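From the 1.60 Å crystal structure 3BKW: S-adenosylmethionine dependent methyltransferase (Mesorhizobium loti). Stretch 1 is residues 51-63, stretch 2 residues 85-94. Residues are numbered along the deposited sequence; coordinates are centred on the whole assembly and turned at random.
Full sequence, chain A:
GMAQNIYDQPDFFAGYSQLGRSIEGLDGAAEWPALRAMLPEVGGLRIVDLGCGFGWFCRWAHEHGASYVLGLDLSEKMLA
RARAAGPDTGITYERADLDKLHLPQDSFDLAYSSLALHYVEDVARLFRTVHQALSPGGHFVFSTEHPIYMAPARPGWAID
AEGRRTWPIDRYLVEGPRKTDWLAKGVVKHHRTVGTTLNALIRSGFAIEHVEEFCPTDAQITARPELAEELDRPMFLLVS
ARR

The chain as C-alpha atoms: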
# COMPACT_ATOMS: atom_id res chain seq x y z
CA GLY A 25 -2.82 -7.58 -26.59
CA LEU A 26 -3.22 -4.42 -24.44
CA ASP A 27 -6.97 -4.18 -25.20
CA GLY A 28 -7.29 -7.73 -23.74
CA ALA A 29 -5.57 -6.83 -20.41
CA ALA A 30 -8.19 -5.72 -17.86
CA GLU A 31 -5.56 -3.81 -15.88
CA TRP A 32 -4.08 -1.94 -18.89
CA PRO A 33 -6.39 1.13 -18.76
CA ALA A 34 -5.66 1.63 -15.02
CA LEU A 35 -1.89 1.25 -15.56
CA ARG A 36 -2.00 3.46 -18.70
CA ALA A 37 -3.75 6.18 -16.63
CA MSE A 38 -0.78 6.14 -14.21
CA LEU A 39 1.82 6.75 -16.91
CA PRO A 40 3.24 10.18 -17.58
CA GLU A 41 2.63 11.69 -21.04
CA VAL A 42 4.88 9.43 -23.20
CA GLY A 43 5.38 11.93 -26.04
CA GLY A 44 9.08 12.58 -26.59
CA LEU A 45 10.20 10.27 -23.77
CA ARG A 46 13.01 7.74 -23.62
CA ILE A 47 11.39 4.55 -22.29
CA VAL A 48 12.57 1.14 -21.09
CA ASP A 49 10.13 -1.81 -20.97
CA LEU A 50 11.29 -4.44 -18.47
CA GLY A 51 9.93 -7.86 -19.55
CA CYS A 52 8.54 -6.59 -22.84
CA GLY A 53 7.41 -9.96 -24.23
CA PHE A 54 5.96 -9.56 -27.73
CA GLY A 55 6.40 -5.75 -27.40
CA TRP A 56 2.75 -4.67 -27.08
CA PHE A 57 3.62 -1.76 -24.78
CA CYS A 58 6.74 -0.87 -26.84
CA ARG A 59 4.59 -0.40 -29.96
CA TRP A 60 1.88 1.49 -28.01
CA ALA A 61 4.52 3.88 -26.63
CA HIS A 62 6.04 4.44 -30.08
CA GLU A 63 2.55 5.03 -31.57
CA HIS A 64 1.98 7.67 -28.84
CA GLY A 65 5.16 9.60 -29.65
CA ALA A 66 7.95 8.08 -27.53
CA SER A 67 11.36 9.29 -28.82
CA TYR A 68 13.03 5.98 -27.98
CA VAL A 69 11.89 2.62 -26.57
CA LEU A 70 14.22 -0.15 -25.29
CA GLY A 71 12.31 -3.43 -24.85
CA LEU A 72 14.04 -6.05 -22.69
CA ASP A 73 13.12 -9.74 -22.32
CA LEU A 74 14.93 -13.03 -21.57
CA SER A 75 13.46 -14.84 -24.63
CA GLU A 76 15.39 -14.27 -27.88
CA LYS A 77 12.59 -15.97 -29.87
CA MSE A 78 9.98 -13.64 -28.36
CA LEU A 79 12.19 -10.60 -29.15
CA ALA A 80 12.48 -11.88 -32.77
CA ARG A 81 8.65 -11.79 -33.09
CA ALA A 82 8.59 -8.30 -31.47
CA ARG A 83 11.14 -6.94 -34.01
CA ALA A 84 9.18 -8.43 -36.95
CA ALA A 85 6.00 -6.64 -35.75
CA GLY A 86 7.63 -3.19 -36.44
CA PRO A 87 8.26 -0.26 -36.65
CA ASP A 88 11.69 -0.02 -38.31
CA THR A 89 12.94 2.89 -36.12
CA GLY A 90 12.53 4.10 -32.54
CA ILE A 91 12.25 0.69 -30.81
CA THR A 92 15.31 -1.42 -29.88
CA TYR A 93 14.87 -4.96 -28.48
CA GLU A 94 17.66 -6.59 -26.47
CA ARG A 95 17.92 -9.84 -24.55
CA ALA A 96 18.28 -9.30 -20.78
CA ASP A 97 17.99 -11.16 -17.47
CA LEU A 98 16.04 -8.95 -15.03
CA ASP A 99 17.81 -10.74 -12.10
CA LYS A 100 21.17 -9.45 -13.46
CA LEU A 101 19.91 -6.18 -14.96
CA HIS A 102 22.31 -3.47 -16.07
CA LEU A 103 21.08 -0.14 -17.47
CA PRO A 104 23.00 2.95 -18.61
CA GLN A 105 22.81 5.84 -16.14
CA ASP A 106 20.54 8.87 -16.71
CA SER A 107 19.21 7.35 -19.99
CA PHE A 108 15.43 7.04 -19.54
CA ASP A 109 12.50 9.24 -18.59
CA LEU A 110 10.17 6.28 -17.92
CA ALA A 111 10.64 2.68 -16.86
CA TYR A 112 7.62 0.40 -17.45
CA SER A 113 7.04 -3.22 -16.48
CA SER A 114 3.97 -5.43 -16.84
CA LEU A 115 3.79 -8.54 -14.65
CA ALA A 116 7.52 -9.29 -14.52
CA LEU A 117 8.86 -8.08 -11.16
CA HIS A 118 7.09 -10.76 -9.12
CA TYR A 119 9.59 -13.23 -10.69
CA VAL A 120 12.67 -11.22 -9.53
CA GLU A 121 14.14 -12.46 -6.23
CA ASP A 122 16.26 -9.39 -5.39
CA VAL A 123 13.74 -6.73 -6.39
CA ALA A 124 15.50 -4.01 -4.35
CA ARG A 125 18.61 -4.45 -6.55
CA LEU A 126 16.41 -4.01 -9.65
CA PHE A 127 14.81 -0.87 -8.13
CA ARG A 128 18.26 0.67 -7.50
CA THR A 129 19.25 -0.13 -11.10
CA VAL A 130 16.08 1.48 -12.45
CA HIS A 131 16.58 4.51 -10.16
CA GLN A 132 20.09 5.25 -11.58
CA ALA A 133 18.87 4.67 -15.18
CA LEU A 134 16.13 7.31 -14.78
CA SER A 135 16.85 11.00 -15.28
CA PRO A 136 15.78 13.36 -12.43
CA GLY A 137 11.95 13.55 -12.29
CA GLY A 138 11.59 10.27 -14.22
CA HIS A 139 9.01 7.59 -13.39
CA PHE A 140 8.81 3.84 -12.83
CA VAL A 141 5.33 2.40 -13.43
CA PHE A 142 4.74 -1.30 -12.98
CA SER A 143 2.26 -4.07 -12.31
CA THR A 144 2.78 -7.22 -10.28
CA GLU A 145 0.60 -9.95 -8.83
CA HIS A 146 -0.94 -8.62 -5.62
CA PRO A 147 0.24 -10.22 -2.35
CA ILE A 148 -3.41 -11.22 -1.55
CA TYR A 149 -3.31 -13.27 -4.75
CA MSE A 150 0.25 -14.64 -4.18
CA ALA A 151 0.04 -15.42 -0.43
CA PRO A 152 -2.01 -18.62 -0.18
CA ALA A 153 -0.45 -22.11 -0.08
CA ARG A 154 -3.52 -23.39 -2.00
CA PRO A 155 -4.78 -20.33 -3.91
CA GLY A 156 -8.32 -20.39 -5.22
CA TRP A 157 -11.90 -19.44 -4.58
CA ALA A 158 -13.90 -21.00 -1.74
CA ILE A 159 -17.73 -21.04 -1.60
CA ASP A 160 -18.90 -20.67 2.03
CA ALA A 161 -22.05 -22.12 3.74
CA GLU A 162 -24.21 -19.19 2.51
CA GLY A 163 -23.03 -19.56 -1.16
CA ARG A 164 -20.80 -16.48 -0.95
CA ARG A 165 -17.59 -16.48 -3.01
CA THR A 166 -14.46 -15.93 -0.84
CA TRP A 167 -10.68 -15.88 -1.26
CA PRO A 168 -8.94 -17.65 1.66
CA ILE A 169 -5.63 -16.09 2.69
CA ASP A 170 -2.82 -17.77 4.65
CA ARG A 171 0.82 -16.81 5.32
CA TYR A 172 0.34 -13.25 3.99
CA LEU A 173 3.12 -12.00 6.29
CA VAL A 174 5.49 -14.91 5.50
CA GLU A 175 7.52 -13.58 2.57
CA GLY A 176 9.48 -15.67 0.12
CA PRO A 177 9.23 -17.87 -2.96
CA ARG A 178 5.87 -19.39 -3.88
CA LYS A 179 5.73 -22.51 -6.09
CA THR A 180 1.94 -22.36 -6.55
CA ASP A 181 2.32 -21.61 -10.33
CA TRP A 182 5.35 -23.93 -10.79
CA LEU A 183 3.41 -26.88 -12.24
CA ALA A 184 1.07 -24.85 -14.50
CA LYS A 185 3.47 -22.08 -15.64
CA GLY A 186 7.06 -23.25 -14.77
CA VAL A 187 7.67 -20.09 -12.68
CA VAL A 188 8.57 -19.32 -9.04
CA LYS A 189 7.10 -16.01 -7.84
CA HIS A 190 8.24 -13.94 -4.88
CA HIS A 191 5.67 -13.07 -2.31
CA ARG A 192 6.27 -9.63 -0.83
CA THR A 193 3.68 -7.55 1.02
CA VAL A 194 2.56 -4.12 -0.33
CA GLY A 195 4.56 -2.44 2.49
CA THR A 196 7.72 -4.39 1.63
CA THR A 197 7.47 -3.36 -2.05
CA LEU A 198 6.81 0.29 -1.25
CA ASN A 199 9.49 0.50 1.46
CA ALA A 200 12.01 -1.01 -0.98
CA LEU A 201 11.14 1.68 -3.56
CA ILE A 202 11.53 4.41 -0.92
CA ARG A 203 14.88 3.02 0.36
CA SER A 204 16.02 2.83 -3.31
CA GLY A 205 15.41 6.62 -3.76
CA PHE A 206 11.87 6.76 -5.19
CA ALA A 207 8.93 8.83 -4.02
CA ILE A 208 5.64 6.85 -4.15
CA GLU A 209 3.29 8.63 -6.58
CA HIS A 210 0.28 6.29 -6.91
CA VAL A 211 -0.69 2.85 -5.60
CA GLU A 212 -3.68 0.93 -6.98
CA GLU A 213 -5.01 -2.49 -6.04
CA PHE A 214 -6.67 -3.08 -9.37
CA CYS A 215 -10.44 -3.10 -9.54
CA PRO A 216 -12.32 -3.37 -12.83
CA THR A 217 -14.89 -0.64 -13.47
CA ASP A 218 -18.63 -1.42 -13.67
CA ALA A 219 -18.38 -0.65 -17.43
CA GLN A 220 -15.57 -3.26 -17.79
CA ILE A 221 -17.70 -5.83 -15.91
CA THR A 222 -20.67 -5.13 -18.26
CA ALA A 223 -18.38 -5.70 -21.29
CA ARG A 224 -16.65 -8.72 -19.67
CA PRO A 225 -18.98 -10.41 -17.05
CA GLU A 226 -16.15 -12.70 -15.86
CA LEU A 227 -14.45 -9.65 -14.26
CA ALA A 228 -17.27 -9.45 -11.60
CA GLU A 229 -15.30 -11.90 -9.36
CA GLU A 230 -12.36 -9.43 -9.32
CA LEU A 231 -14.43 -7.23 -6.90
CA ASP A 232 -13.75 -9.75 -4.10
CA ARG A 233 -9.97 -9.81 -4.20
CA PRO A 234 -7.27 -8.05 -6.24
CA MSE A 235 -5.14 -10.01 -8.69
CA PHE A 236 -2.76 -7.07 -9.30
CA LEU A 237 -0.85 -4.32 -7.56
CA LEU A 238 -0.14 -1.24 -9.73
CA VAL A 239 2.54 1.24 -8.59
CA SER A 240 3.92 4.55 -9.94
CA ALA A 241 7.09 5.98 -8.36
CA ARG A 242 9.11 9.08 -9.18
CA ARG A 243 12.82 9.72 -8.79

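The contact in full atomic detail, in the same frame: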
# COMPACT_ATOMS: atom_id res chain seq x y z
N GLY A 51 10.72 -6.63 -19.34
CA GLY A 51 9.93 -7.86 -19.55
C GLY A 51 8.89 -7.52 -20.61
O GLY A 51 7.69 -7.69 -20.41
N CYS A 52 9.39 -7.10 -21.76
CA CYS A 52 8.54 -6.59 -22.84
C CYS A 52 7.71 -7.62 -23.62
O CYS A 52 6.78 -7.24 -24.34
CB CYS A 52 9.39 -5.78 -23.83
SG CYS A 52 10.57 -6.74 -24.77
N GLY A 53 8.09 -8.90 -23.51
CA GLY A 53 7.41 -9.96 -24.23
C GLY A 53 7.37 -9.68 -25.72
O GLY A 53 8.39 -9.31 -26.32
N PHE A 54 6.19 -9.81 -26.31
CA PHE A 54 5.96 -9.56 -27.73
C PHE A 54 6.05 -8.07 -28.11
O PHE A 54 5.97 -7.76 -29.29
CB PHE A 54 4.60 -10.17 -28.13
CG PHE A 54 4.27 -10.08 -29.61
CD1 PHE A 54 5.16 -10.53 -30.59
CD2 PHE A 54 3.02 -9.61 -30.02
CE1 PHE A 54 4.81 -10.44 -31.97
CE2 PHE A 54 2.67 -9.53 -31.38
CZ PHE A 54 3.56 -9.95 -32.35
N GLY A 55 6.22 -7.17 -27.14
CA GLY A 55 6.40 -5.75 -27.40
C GLY A 55 5.14 -4.92 -27.54
O GLY A 55 5.19 -3.84 -28.12
N TRP A 56 4.02 -5.39 -26.97
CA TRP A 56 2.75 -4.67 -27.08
C TRP A 56 2.84 -3.23 -26.55
O TRP A 56 2.41 -2.29 -27.22
CB TRP A 56 1.62 -5.39 -26.31
CG TRP A 56 1.27 -6.75 -26.78
CD1 TRP A 56 1.54 -7.93 -26.14
CD2 TRP A 56 0.54 -7.08 -27.96
NE1 TRP A 56 1.03 -8.98 -26.86
CE2 TRP A 56 0.40 -8.49 -27.98
CE3 TRP A 56 -0.02 -6.33 -29.01
CZ2 TRP A 56 -0.27 -9.18 -29.02
CZ3 TRP A 56 -0.68 -7.00 -30.05
CH2 TRP A 56 -0.80 -8.42 -30.04
N PHE A 57 3.45 -3.08 -25.37
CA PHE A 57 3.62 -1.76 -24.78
C PHE A 57 4.62 -0.92 -25.59
O PHE A 57 4.41 0.29 -25.75
CB PHE A 57 4.04 -1.81 -23.29
CG PHE A 57 4.41 -0.48 -22.75
CD1 PHE A 57 3.44 0.41 -22.32
CD2 PHE A 57 5.75 -0.06 -22.75
CE1 PHE A 57 3.78 1.69 -21.84
CE2 PHE A 57 6.11 1.20 -22.27
CZ PHE A 57 5.11 2.08 -21.81
N CYS A 58 5.70 -1.55 -26.05
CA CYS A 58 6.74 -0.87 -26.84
C CYS A 58 6.12 -0.19 -28.07
O CYS A 58 6.38 0.99 -28.32
CB CYS A 58 7.84 -1.83 -27.28
SG CYS A 58 8.80 -2.45 -25.90
N ARG A 59 5.29 -0.94 -28.80
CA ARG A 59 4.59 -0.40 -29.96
C ARG A 59 3.57 0.67 -29.58
O ARG A 59 3.49 1.68 -30.27
CB ARG A 59 3.94 -1.50 -30.80
CG ARG A 59 4.96 -2.35 -31.55
CD ARG A 59 4.31 -3.34 -32.50
NE ARG A 59 3.56 -4.37 -31.81
CZ ARG A 59 4.09 -5.39 -31.13
NH1 ARG A 59 5.41 -5.55 -31.05
NH2 ARG A 59 3.29 -6.26 -30.53
N TRP A 60 2.83 0.47 -28.50
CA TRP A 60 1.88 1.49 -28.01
C TRP A 60 2.62 2.80 -27.72
O TRP A 60 2.18 3.87 -28.14
CB TRP A 60 1.11 1.00 -26.77
CG TRP A 60 0.21 2.06 -26.17
CD1 TRP A 60 -1.08 2.29 -26.49
CD2 TRP A 60 0.57 3.05 -25.19
NE1 TRP A 60 -1.56 3.35 -25.77
CE2 TRP A 60 -0.56 3.86 -24.98
CE3 TRP A 60 1.75 3.34 -24.49
CZ2 TRP A 60 -0.58 4.92 -24.06
CZ3 TRP A 60 1.75 4.40 -23.57
CH2 TRP A 60 0.59 5.18 -23.38
N ALA A 61 3.74 2.71 -27.01
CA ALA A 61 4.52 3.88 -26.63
C ALA A 61 5.05 4.62 -27.86
O ALA A 61 5.00 5.86 -27.92
CB ALA A 61 5.67 3.50 -25.70
N HIS A 62 5.58 3.86 -28.82
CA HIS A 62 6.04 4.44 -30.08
C HIS A 62 4.88 5.13 -30.82
O HIS A 62 5.01 6.28 -31.25
CB HIS A 62 6.68 3.38 -30.99
CG HIS A 62 7.18 3.94 -32.29
ND1 HIS A 62 8.41 4.56 -32.40
CD2 HIS A 62 6.60 4.02 -33.50
CE1 HIS A 62 8.57 4.97 -33.65
NE2 HIS A 62 7.49 4.65 -34.34
N GLU A 63 3.75 4.44 -30.94
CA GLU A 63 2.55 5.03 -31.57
C GLU A 63 2.13 6.36 -30.92
O GLU A 63 1.66 7.27 -31.62
CB GLU A 63 1.38 4.07 -31.53
CG GLU A 63 1.50 2.87 -32.43
CD GLU A 63 0.58 1.71 -32.04
OE1 GLU A 63 -0.42 1.92 -31.30
OE2 GLU A 63 0.85 0.57 -32.49
N ALA A 85 7.25 -7.41 -35.85
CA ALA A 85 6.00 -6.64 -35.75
C ALA A 85 6.13 -5.13 -36.03
O ALA A 85 5.10 -4.44 -36.12
CB ALA A 85 5.32 -6.88 -34.40
N GLY A 86 7.36 -4.60 -36.10
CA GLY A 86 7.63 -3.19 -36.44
C GLY A 86 7.47 -2.24 -35.26
O GLY A 86 7.10 -2.66 -34.17
N PRO A 87 7.77 -0.94 -35.46
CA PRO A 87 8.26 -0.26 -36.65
C PRO A 87 9.77 -0.43 -36.85
O PRO A 87 10.45 -0.98 -35.99
CB PRO A 87 7.94 1.20 -36.35
CG PRO A 87 8.19 1.28 -34.91
CD PRO A 87 7.68 0.01 -34.34
N ASP A 88 10.27 0.09 -37.96
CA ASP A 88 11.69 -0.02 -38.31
C ASP A 88 12.63 0.87 -37.49
O ASP A 88 13.80 0.51 -37.34
CB ASP A 88 11.88 0.19 -39.82
CG ASP A 88 11.17 -0.89 -40.66
OD1 ASP A 88 10.26 -1.59 -40.14
OD2 ASP A 88 11.52 -1.05 -41.84
N THR A 89 12.14 2.01 -36.98
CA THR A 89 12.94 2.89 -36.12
C THR A 89 12.22 3.30 -34.84
O THR A 89 10.99 3.30 -34.77
CB THR A 89 13.42 4.20 -36.82
OG1 THR A 89 12.31 5.07 -37.05
CG2 THR A 89 14.13 3.88 -38.13
N GLY A 90 13.02 3.62 -33.83
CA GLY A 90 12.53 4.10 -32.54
C GLY A 90 12.38 3.07 -31.44
O GLY A 90 12.27 3.48 -30.28
N ILE A 91 12.35 1.77 -31.78
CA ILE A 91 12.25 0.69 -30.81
C ILE A 91 13.42 -0.28 -30.99
O ILE A 91 13.61 -0.82 -32.08
CB ILE A 91 10.94 -0.13 -30.92
CG1 ILE A 91 9.71 0.78 -30.90
CG2 ILE A 91 10.90 -1.16 -29.76
CD1 ILE A 91 8.39 0.02 -30.97
N THR A 92 14.20 -0.47 -29.93
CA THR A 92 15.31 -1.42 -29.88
C THR A 92 14.91 -2.53 -28.93
O THR A 92 14.41 -2.25 -27.84
CB THR A 92 16.59 -0.76 -29.38
OG1 THR A 92 17.00 0.24 -30.31
CG2 THR A 92 17.74 -1.79 -29.20
N TYR A 93 15.13 -3.79 -29.34
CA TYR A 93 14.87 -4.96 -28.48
C TYR A 93 16.20 -5.62 -28.17
O TYR A 93 17.02 -5.80 -29.07
CB TYR A 93 13.95 -5.96 -29.16
CG TYR A 93 12.54 -5.45 -29.30
CD1 TYR A 93 11.65 -5.47 -28.22
CD2 TYR A 93 12.09 -4.92 -30.51
CE1 TYR A 93 10.34 -4.99 -28.35
CE2 TYR A 93 10.78 -4.43 -30.65
CZ TYR A 93 9.91 -4.47 -29.56
OH TYR A 93 8.62 -4.01 -29.70
N GLU A 94 16.43 -5.92 -26.90
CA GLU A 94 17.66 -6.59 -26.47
C GLU A 94 17.35 -7.65 -25.45
O GLU A 94 16.45 -7.48 -24.62
CB GLU A 94 18.65 -5.60 -25.86
CG GLU A 94 19.19 -4.54 -26.82
CD GLU A 94 20.24 -3.63 -26.18
OE1 GLU A 94 20.47 -3.72 -24.96
OE2 GLU A 94 20.83 -2.80 -26.91
O HOH W 1 7.87 -4.08 -32.18
O HOH W 2 9.86 5.23 -30.19

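The helix of stretch 1, residues 56-63, lies nearly antiparallel to the strand 91-94, their N-to-C directions 161° apart and their axes 9.8 Å apart at closest approach. The helix presents Cys-58 and His-62, one turn apart, and Arg-59 beside Cys-58, to the strand and to the loop that leads into it. Before the helix, a type II' turn from Cys-52 to Gly-55, closed by Gly-55 N to Cys-52 O at 2.9 Å, brings Cys-52 and Gly-55 up to Tyr-93.

Two glycines allow the close approach. At Gly-55, the N-cap, a CB would point at Tyr-93 and clash with its OH; without one, Gly-55 CA sits 3.6 Å from Tyr-93 OH. At Gly-90 a CB would run into His-62 CE1. Both also have backbone angles that call for glycine on their own account, so local conformation and packing make the same demand.

The apolar packing centres on Ile-91 and Tyr-93. Ile-91 points toward the helix, its CD1 3.5 Å from Cys-58 O and 3.8 Å from His-62 CB, while its CG2 lies 4.0 Å from Cys-58 CB. Tyr-93 sets off sideways, but its ring reaches back to meet two cysteines. Cys-52 SG approaches the ring edge, 3.8 Å from Tyr-93 CD1, and Cys-58 SG meets it obliquely, 3.9 Å from Tyr-93 CE1; sulfur is large and polarisable enough to pack well against an aromatic ring. Farther out, Ala-85 CB rests 4.1 Å from Phe-54 CZ.

The rings and planar groups also offer their faces. Pro-87, entered through a cis peptide bond, sets its CG over the His-62 ring, 3.6 Å from the ring centroid, a CH-pi contact. Ala-85 CB covers one face of the Arg-59 guanidinium, 3.6 Å from Arg-59 NH1, leaving the in-plane N-H groups free to bond.

No direct hydrogen bond joins the stretches; the polar links that form are within stretch 1 or through water. Arg-59 folds back on its own stretch, with NH1 donating to Phe-54 O at 2.9 Å and NH2 adding a weak bond to Phe-54 O at 3.3 Å. NH1 also donates to water 1, 3.1 Å from Arg-59 NH1, which accepts from Tyr-93 OH at 2.6 Å and donates to Gly-86 O at 2.6 Å. Water 2 lies 2.7 Å from His-62 ND1 and donates to Gly-90 O at 3.0 Å. The design rule is an apolar centre, glycines where the backbone must come close to a side chain, and water bridging polar groups.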